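PDB 4QMH: LP04448p from Drosophila melanogaster, which probably promotes microtubule polymerization as a member of the XMAP215 family, using an array of tubulin-binding TOG domains, the fourth of which forms this structure. Local coordinates for residues 182-187 and 231-236. Numbering follows the deposited sequence.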
loop_
_atom_site.group_PDB
_atom_site.type_symbol
_atom_site.label_atom_id
_atom_site.label_comp_id
_atom_site.label_asym_id
_atom_site.label_seq_id
_atom_site.Cartn_x
_atom_site.Cartn_y
_atom_site.Cartn_z
ATOM N N HIS A 182 -16.744 -2.454 0.779
ATOM C CA HIS A 182 -16.272 -1.182 1.321
ATOM C C HIS A 182 -16.615 -0.071 0.341
ATOM O O HIS A 182 -16.994 1.019 0.743
ATOM C CB HIS A 182 -14.778 -1.245 1.604
ATOM C CG HIS A 182 -14.398 -2.419 2.446
ATOM N ND1 HIS A 182 -14.764 -2.528 3.770
ATOM C CD2 HIS A 182 -13.719 -3.550 2.146
ATOM C CE1 HIS A 182 -14.310 -3.671 4.255
ATOM N NE2 HIS A 182 -13.674 -4.310 3.290
ATOM N N LEU A 183 -16.518 -0.360 -0.951
ATOM C CA LEU A 183 -16.912 0.620 -1.948
ATOM C C LEU A 183 -18.385 0.984 -1.744
ATOM O O LEU A 183 -18.755 2.160 -1.759
ATOM C CB LEU A 183 -16.722 0.040 -3.344
ATOM C CG LEU A 183 -17.143 0.954 -4.492
ATOM C CD1 LEU A 183 -16.197 2.119 -4.594
ATOM C CD2 LEU A 183 -17.125 0.147 -5.777
ATOM N N TYR A 184 -19.231 -0.029 -1.560
ATOM C CA TYR A 184 -20.672 0.210 -1.462
ATOM C C TYR A 184 -21.054 0.984 -0.197
ATOM O O TYR A 184 -22.022 1.749 -0.189
ATOM C CB TYR A 184 -21.453 -1.104 -1.564
ATOM C CG TYR A 184 -21.422 -1.719 -2.950
ATOM C CD1 TYR A 184 -20.847 -1.040 -4.020
ATOM C CD2 TYR A 184 -21.993 -2.966 -3.195
ATOM C CE1 TYR A 184 -20.821 -1.592 -5.291
ATOM C CE2 TYR A 184 -21.974 -3.528 -4.470
ATOM C CZ TYR A 184 -21.385 -2.830 -5.507
ATOM O OH TYR A 184 -21.354 -3.372 -6.773
ATOM N N ALA A 185 -20.288 0.803 0.868
ATOM C CA ALA A 185 -20.513 1.598 2.072
ATOM C C ALA A 185 -19.985 3.020 1.903
ATOM O O ALA A 185 -20.652 3.987 2.276
ATOM C CB ALA A 185 -19.864 0.945 3.261
ATOM N N HIS A 186 -18.785 3.143 1.345
ATOM C CA HIS A 186 -18.096 4.434 1.319
ATOM C C HIS A 186 -18.625 5.410 0.271
ATOM O O HIS A 186 -18.433 6.614 0.404
ATOM C CB HIS A 186 -16.576 4.240 1.211
ATOM C CG HIS A 186 -15.994 3.473 2.354
ATOM N ND1 HIS A 186 -14.709 2.969 2.347
ATOM C CD2 HIS A 186 -16.531 3.108 3.542
ATOM C CE1 HIS A 186 -14.483 2.330 3.477
ATOM N NE2 HIS A 186 -15.578 2.395 4.220
ATOM N N ILE A 187 -19.287 4.890 -0.760
ATOM C CA ILE A 187 -20.030 5.722 -1.690
ATOM C C ILE A 187 -21.022 6.577 -0.920
ATOM O O ILE A 187 -21.386 7.663 -1.362
ATOM C CB ILE A 187 -20.800 4.850 -2.698
ATOM C CG1 ILE A 187 -19.872 4.418 -3.827
ATOM C CG2 ILE A 187 -22.004 5.595 -3.257
ATOM C CD1 ILE A 187 -20.492 3.365 -4.701
ATOM N N ALA A 231 -27.216 3.525 -8.934
ATOM C CA ALA A 231 -27.025 4.746 -9.714
ATOM C C ALA A 231 -25.556 4.947 -10.062
ATOM O O ALA A 231 -25.227 5.308 -11.190
ATOM C CB ALA A 231 -27.573 5.961 -8.962
ATOM N N ALA A 232 -24.676 4.710 -9.089
ATOM C CA ALA A 232 -23.231 4.818 -9.306
ATOM C C ALA A 232 -22.732 3.808 -10.337
ATOM O O ALA A 232 -21.914 4.133 -11.196
ATOM C CB ALA A 232 -22.486 4.645 -7.991
ATOM N N LEU A 233 -23.223 2.577 -10.261
ATOM C CA LEU A 233 -22.824 1.565 -11.231
ATOM C C LEU A 233 -23.288 1.986 -12.618
ATOM O O LEU A 233 -22.550 1.849 -13.595
ATOM C CB LEU A 233 -23.384 0.185 -10.865
ATOM C CG LEU A 233 -23.016 -0.405 -9.502
ATOM C CD1 LEU A 233 -23.653 -1.787 -9.354
ATOM C CD2 LEU A 233 -21.521 -0.492 -9.346
ATOM N N GLU A 234 -24.505 2.518 -12.705
ATOM C CA GLU A 234 -25.048 2.894 -14.012
ATOM C C GLU A 234 -24.334 4.116 -14.582
ATOM O O GLU A 234 -24.179 4.238 -15.806
ATOM C CB GLU A 234 -26.558 3.123 -13.928
ATOM C CG GLU A 234 -27.332 1.833 -13.746
ATOM C CD GLU A 234 -28.809 2.040 -13.454
ATOM O OE1 GLU A 234 -29.177 3.100 -12.905
ATOM O OE2 GLU A 234 -29.602 1.126 -13.765
ATOM N N LYS A 235 -23.892 5.007 -13.699
ATOM C CA LYS A 235 -23.167 6.205 -14.121
ATOM C C LYS A 235 -21.790 5.857 -14.711
ATOM O O LYS A 235 -21.333 6.505 -15.652
ATOM C CB LYS A 235 -23.038 7.199 -12.965
ATOM C CG LYS A 235 -22.396 8.519 -13.345
ATOM C CD LYS A 235 -22.301 9.440 -12.143
ATOM C CE LYS A 235 -21.719 10.799 -12.517
ATOM N NZ LYS A 235 -21.662 11.720 -11.343
ATOM N N ALA A 236 -21.152 4.820 -14.171
ATOM C CA ALA A 236 -19.795 4.436 -14.579
ATOM C C ALA A 236 -19.775 3.597 -15.851
ATOM O O ALA A 236 -18.855 3.695 -16.668
ATOM C CB ALA A 236 -19.102 3.678 -13.454
#
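A232 is the first residue of 231-236 to touch 182-187. Its CB points at the other segment and meets the end of I187, with CD1 of I187 4.1 Å from CB of A232. I187 closes this distance with an extended chain. CD1 is anti to CA (chi2 169°), which carries the methyl outward to the alanine. The CA atoms nearest each other across the segments are those of I187 and A232, 8.3 Å apart.

L233 follows and meets Y184. Both of its methyls approach the phenol end of the tyrosine: CD1 of L233 is 3.8 Å from OH of Y184, and CD2 of L233 is 3.9 Å from the same oxygen. CD2 of L233 is also 4.3 Å from CE1 of Y184, placed obliquely to the ring. The two side chains cross at about a right angle. The contact at OH is van der Waals. The hydroxyl has its hydrogen bond with the backbone O of M214, which satisfies it in this buried setting and probably fixes the ring end beside the leucine.

No hydrogen bond joins the segments, and only 136 Å² is buried between them. The contact is small and mostly apolar. It links the C-terminal end of helix 173-186, with I187, to helix 226-236, in the C-terminal part of this all-helical TOG domain, a fold built of HEAT-like helical repeats. Helix 211-221 contributes to both sides: Y184 packs on L218, and L233 on F211 and M214. V202 of helix 192-209 touches both I187 and A236, so this helix also contacts both segments.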